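Local coordinates for periplasmic binding protein (Veillonella parvula, PDB 4MO9) that probably binds an iron-chelate complex outside the cytoplasmic membrane and delivers it to an ABC-type importer, as expected of a FepB-like solute-binding protein, at residues A[148-153]-A[317-322]; A[179-184]-A[321-326]. All coordinates share one frame; numbering follows the deposited sequence.

Contact 1. Residues A[148-153]-A[317-322]; sequences DYHAEK and LPREVF
Tyr-149 and Glu-152 hold the backbone of Arg-319 from two positions, and this buried part of the contact is tightly packed. Tyr-149 CB rests 3.3 Å from Arg-319 O, while the ring spreads one face over the peptide between Glu-320 and Val-321; its CZ lies 4.1 Å from Val-321 CB. A tyrosine suits the place, since its flat ring covers the irregular main chain of this loop and its hydroxyl reaches Thr-54 for a hydrogen bond. Glu-152, bent at chi2 (-74°), takes the backbone N-H of Arg-319 on the syn side of its carboxylate, though 34° out of the carboxylate plane (OE2 to N 2.8 Å, 158° at the hydrogen). An alanine in place of Glu-152 would probably leave Arg-319 N without this acceptor and the turn less firmly fixed.

The side of His-150 and Arg-319 is more open to solvent, and a water takes part in it. The aliphatic part of Arg-319 runs beside His-150, with CB in a CH-pi contact 3.9 Å from the ring centroid. The guanidinium plane stands nearly perpendicular to the imidazole, and water 1 joins His-150 NE2 (2.7 Å) to Arg-319 NE. Trp-45, which lines the trimethylamine oxide pocket, meets the His-150 ring. Both segments are loops that follow strands, 143-147 and 310-313; helices 154-168 and 52-59 pack around Tyr-149 and Val-321, and helix 224-230 touches Glu-152 and Pro-318.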
# COMPACT_ATOMS: atom_id res chain seq x y z
N ASP A 148 -4.34 11.13 -1.55
CA ASP A 148 -2.90 10.97 -1.35
C ASP A 148 -2.61 10.06 -0.16
O ASP A 148 -2.42 10.53 0.97
CB ASP A 148 -2.20 12.33 -1.18
CG ASP A 148 -0.67 12.20 -1.20
OD1 ASP A 148 -0.13 11.11 -1.51
OD2 ASP A 148 0.02 13.21 -0.91
N TYR A 149 -2.55 8.77 -0.43
CA TYR A 149 -2.10 7.82 0.57
C TYR A 149 -0.57 7.68 0.54
O TYR A 149 0.02 7.13 1.49
CB TYR A 149 -2.76 6.46 0.31
CG TYR A 149 -4.25 6.43 0.56
CD1 TYR A 149 -4.80 6.91 1.74
CD2 TYR A 149 -5.12 5.93 -0.41
CE1 TYR A 149 -6.17 6.88 1.97
CE2 TYR A 149 -6.50 5.91 -0.20
CZ TYR A 149 -7.01 6.38 0.99
OH TYR A 149 -8.37 6.35 1.21
N HIS A 150 0.07 8.18 -0.51
CA HIS A 150 1.52 7.97 -0.67
C HIS A 150 2.31 8.85 0.28
O HIS A 150 3.46 8.52 0.63
CB HIS A 150 1.98 8.23 -2.11
CG HIS A 150 1.47 7.22 -3.10
ND1 HIS A 150 0.18 7.22 -3.58
CD2 HIS A 150 2.09 6.17 -3.69
CE1 HIS A 150 0.02 6.22 -4.42
NE2 HIS A 150 1.17 5.56 -4.51
N ALA A 151 1.72 9.96 0.72
CA ALA A 151 2.42 10.86 1.64
C ALA A 151 2.72 10.17 2.97
O ALA A 151 3.68 10.50 3.66
CB ALA A 151 1.59 12.12 1.88
N GLU A 152 1.85 9.22 3.33
CA GLU A 152 1.89 8.59 4.65
C GLU A 152 1.84 9.64 5.77
O GLU A 152 2.61 9.56 6.74
CB GLU A 152 3.13 7.69 4.79
CG GLU A 152 3.31 6.66 3.66
CD GLU A 152 2.32 5.49 3.75
OE1 GLU A 152 1.27 5.62 4.42
OE2 GLU A 152 2.60 4.43 3.13
N LYS A 153 0.94 10.61 5.63
CA LYS A 153 0.69 11.55 6.71
C LYS A 153 -0.74 11.33 7.17
O LYS A 153 -1.65 11.15 6.33
CB LYS A 153 0.84 13.00 6.25
CG LYS A 153 2.17 13.37 5.65
CD LYS A 153 2.09 14.81 5.16
CE LYS A 153 3.31 15.24 4.36
NZ LYS A 153 3.11 16.63 3.84
N LEU A 317 1.12 -3.38 0.90
CA LEU A 317 0.32 -2.86 2.00
C LEU A 317 0.46 -1.35 2.26
O LEU A 317 -0.52 -0.73 2.67
CB LEU A 317 0.55 -3.66 3.28
CG LEU A 317 0.06 -5.12 3.31
CD1 LEU A 317 0.53 -5.83 4.58
CD2 LEU A 317 -1.46 -5.19 3.18
N PRO A 318 1.66 -0.76 2.04
CA PRO A 318 1.77 0.70 2.23
C PRO A 318 0.98 1.54 1.22
O PRO A 318 0.39 1.01 0.27
CB PRO A 318 3.26 0.96 2.01
CG PRO A 318 3.92 -0.32 2.47
CD PRO A 318 2.99 -1.38 1.92
N ARG A 319 1.01 2.86 1.43
CA ARG A 319 0.27 3.83 0.61
C ARG A 319 -1.17 3.38 0.32
O ARG A 319 -1.67 3.52 -0.81
CB ARG A 319 1.04 4.27 -0.66
CG ARG A 319 1.67 3.17 -1.55
CD ARG A 319 0.67 2.55 -2.54
NE ARG A 319 1.30 1.56 -3.44
CZ ARG A 319 1.24 0.25 -3.26
NH1 ARG A 319 0.58 -0.26 -2.21
NH2 ARG A 319 1.84 -0.58 -4.12
N GLU A 320 -1.84 2.86 1.35
CA GLU A 320 -3.21 2.39 1.20
C GLU A 320 -4.06 2.65 2.44
O GLU A 320 -3.53 2.91 3.54
CB GLU A 320 -3.27 0.89 0.87
CG GLU A 320 -3.38 0.56 -0.63
CD GLU A 320 -4.66 1.10 -1.28
OE1 GLU A 320 -5.57 1.59 -0.55
OE2 GLU A 320 -4.76 1.02 -2.53
N VAL A 321 -5.37 2.54 2.25
CA VAL A 321 -6.33 2.81 3.31
C VAL A 321 -6.12 1.89 4.51
O VAL A 321 -6.41 2.28 5.65
CB VAL A 321 -7.78 2.72 2.78
CG1 VAL A 321 -8.10 1.28 2.31
CG2 VAL A 321 -8.79 3.19 3.84
N PHE A 322 -5.60 0.68 4.27
CA PHE A 322 -5.39 -0.27 5.36
C PHE A 322 -3.94 -0.30 5.90
O PHE A 322 -3.57 -1.23 6.64
CB PHE A 322 -5.85 -1.69 4.97
CG PHE A 322 -5.32 -2.17 3.62
CD1 PHE A 322 -4.00 -1.92 3.24
CD2 PHE A 322 -6.14 -2.89 2.75
CE1 PHE A 322 -3.52 -2.35 2.00
CE2 PHE A 322 -5.66 -3.34 1.52
CZ PHE A 322 -4.35 -3.06 1.14
O HOH W 1 1.79 3.18 -5.69

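Contact 2. Residues A[179-184]-A[321-326]; sequences KFYTNR and VFDAAV
Tyr-181 and Ala-324 bring the two backbones closest, with 5.8 Å between their CA atoms, where the middle of helix 171-194 passes the first turn of helix 324-334. Helix 171-194 follows the parallel sheet of one lobe and precedes the mixed sheet of the other, so it is the long linking helix characteristic of the TroA-like solute-binding fold.

An alanine suits this close approach, since its methyl group fits between the backbones where a larger side chain would probably push them apart. Ala-324 CB points toward the linking helix and touches two side chains there: Tyr-181 CD1 at 3.7 Å, and Arg-184 CB at 4.1 Å. Only the base of Arg-184 takes part; the extended chain leads away and lays its guanidinium against its own helix, where NH1 sits above the Phe-180 ring, toward its rim, and donates to Phe-180 O. A long arginine suits this place, lending apolar carbon to the interface and carrying its charge beyond it.

Tyr-181 does most of the work. Tyr-181 CG stands anti to the backbone N (chi1 -175°), which starts the side chain across toward the loop before helix 324-334. Tyr-181 CD1 comes within 3.4 Å of Val-321 O. His-157 of helix 154-168 stacks on this ring. Asp-323 suits its place because its carboxylate can serve two partners, OD2 making a weak bond to Glu-320 N. Its other oxygen comes to the ring's edge, the carboxylate turned 44° from the ring plane, and Tyr-181 OH donates to the syn lone pair of Asp-323 OD1 at 2.6 Å.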
# COMPACT_ATOMS: atom_id res chain seq x y z
N LYS A 179 -11.51 6.69 11.66
CA LYS A 179 -11.24 6.50 13.08
C LYS A 179 -10.49 5.20 13.32
O LYS A 179 -9.60 5.13 14.17
CB LYS A 179 -12.53 6.56 13.90
CG LYS A 179 -13.11 7.97 14.00
CD LYS A 179 -14.43 7.95 14.75
CE LYS A 179 -15.03 9.36 14.83
NZ LYS A 179 -16.30 9.33 15.60
N PHE A 180 -10.85 4.15 12.58
CA PHE A 180 -10.12 2.88 12.66
C PHE A 180 -8.65 3.11 12.36
O PHE A 180 -7.76 2.60 13.06
CB PHE A 180 -10.69 1.89 11.63
CG PHE A 180 -9.97 0.57 11.58
CD1 PHE A 180 -10.47 -0.54 12.27
CD2 PHE A 180 -8.80 0.42 10.84
CE1 PHE A 180 -9.80 -1.78 12.22
CE2 PHE A 180 -8.13 -0.81 10.79
CZ PHE A 180 -8.63 -1.91 11.48
N TYR A 181 -8.39 3.86 11.30
CA TYR A 181 -7.03 4.15 10.86
C TYR A 181 -6.32 5.03 11.88
O TYR A 181 -5.15 4.77 12.25
CB TYR A 181 -7.04 4.88 9.51
CG TYR A 181 -5.65 5.10 8.95
CD1 TYR A 181 -5.03 4.13 8.17
CD2 TYR A 181 -4.95 6.27 9.22
CE1 TYR A 181 -3.75 4.32 7.67
CE2 TYR A 181 -3.67 6.48 8.72
CZ TYR A 181 -3.08 5.50 7.94
OH TYR A 181 -1.80 5.69 7.45
N THR A 182 -7.03 6.07 12.31
CA THR A 182 -6.48 7.07 13.23
C THR A 182 -6.17 6.48 14.61
O THR A 182 -5.11 6.80 15.17
CB THR A 182 -7.45 8.28 13.39
OG1 THR A 182 -7.70 8.85 12.09
CG2 THR A 182 -6.85 9.36 14.29
N ASN A 183 -7.08 5.66 15.17
CA ASN A 183 -6.83 5.02 16.46
C ASN A 183 -5.44 4.37 16.45
O ASN A 183 -4.67 4.49 17.40
CB ASN A 183 -7.84 3.90 16.79
CG ASN A 183 -9.29 4.39 16.92
OD1 ASN A 183 -9.55 5.58 17.12
ND2 ASN A 183 -10.23 3.45 16.82
N ARG A 184 -5.14 3.68 15.36
CA ARG A 184 -3.96 2.80 15.32
C ARG A 184 -2.67 3.54 15.00
O ARG A 184 -1.64 3.32 15.64
CB ARG A 184 -4.20 1.66 14.34
CG ARG A 184 -5.26 0.69 14.85
CD ARG A 184 -5.77 -0.23 13.78
NE ARG A 184 -6.57 -1.29 14.39
CZ ARG A 184 -7.83 -1.13 14.81
NH1 ARG A 184 -8.43 0.04 14.65
NH2 ARG A 184 -8.48 -2.14 15.36
N VAL A 321 -5.37 2.54 2.25
CA VAL A 321 -6.33 2.81 3.31
C VAL A 321 -6.12 1.89 4.51
O VAL A 321 -6.41 2.28 5.65
CB VAL A 321 -7.78 2.72 2.78
CG1 VAL A 321 -8.10 1.28 2.31
CG2 VAL A 321 -8.79 3.19 3.84
N PHE A 322 -5.60 0.68 4.27
CA PHE A 322 -5.39 -0.27 5.36
C PHE A 322 -3.94 -0.30 5.90
O PHE A 322 -3.57 -1.23 6.64
CB PHE A 322 -5.85 -1.69 4.97
CG PHE A 322 -5.32 -2.17 3.62
CD1 PHE A 322 -4.00 -1.92 3.24
CD2 PHE A 322 -6.14 -2.89 2.75
CE1 PHE A 322 -3.52 -2.35 2.00
CE2 PHE A 322 -5.66 -3.34 1.52
CZ PHE A 322 -4.35 -3.06 1.14
N ASP A 323 -3.12 0.70 5.55
CA ASP A 323 -1.69 0.64 5.89
C ASP A 323 -1.36 0.90 7.36
O ASP A 323 -0.19 0.85 7.75
CB ASP A 323 -0.79 1.45 4.92
CG ASP A 323 -0.82 2.96 5.16
OD1 ASP A 323 -1.30 3.46 6.21
OD2 ASP A 323 -0.35 3.68 4.24
N ALA A 324 -2.38 1.16 8.18
CA ALA A 324 -2.17 1.28 9.62
C ALA A 324 -1.50 0.02 10.15
O ALA A 324 -0.72 0.07 11.11
CB ALA A 324 -3.49 1.51 10.34
N ALA A 325 -1.81 -1.12 9.53
CA ALA A 325 -1.19 -2.39 9.91
C ALA A 325 0.32 -2.37 9.69
O ALA A 325 1.07 -3.06 10.40
CB ALA A 325 -1.83 -3.54 9.16
N VAL A 326 0.78 -1.62 8.69
CA VAL A 326 2.21 -1.54 8.41
C VAL A 326 2.90 -0.69 9.48
O VAL A 326 3.98 -1.04 9.96
CB VAL A 326 2.49 -0.93 7.04
CG1 VAL A 326 3.99 -0.81 6.81
CG2 VAL A 326 1.87 -1.78 5.94

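In the fold
Both contacts are buried and end on the same piece of chain, sharing Val-321 and Phe-322. Contact 1 is the more central, its centre about 6 Å from the centre of the chain, against about 12 Å for the centre of contact 2, and joins two loops beside the ligand pocket; contact 2 packs helix 171-194 against the start of helix 324-334 and the loop leading into it. The chemistry follows the place: a carboxylate gripping a main-chain N-H, a CH-pi contact and a bridging water in the first, one phenol-carboxylate bond and apolar packing in the second. They meet where Glu-152 OE1 lies 2.5 Å from Asp-323 OD2, a closeness that a shared proton would probably ease.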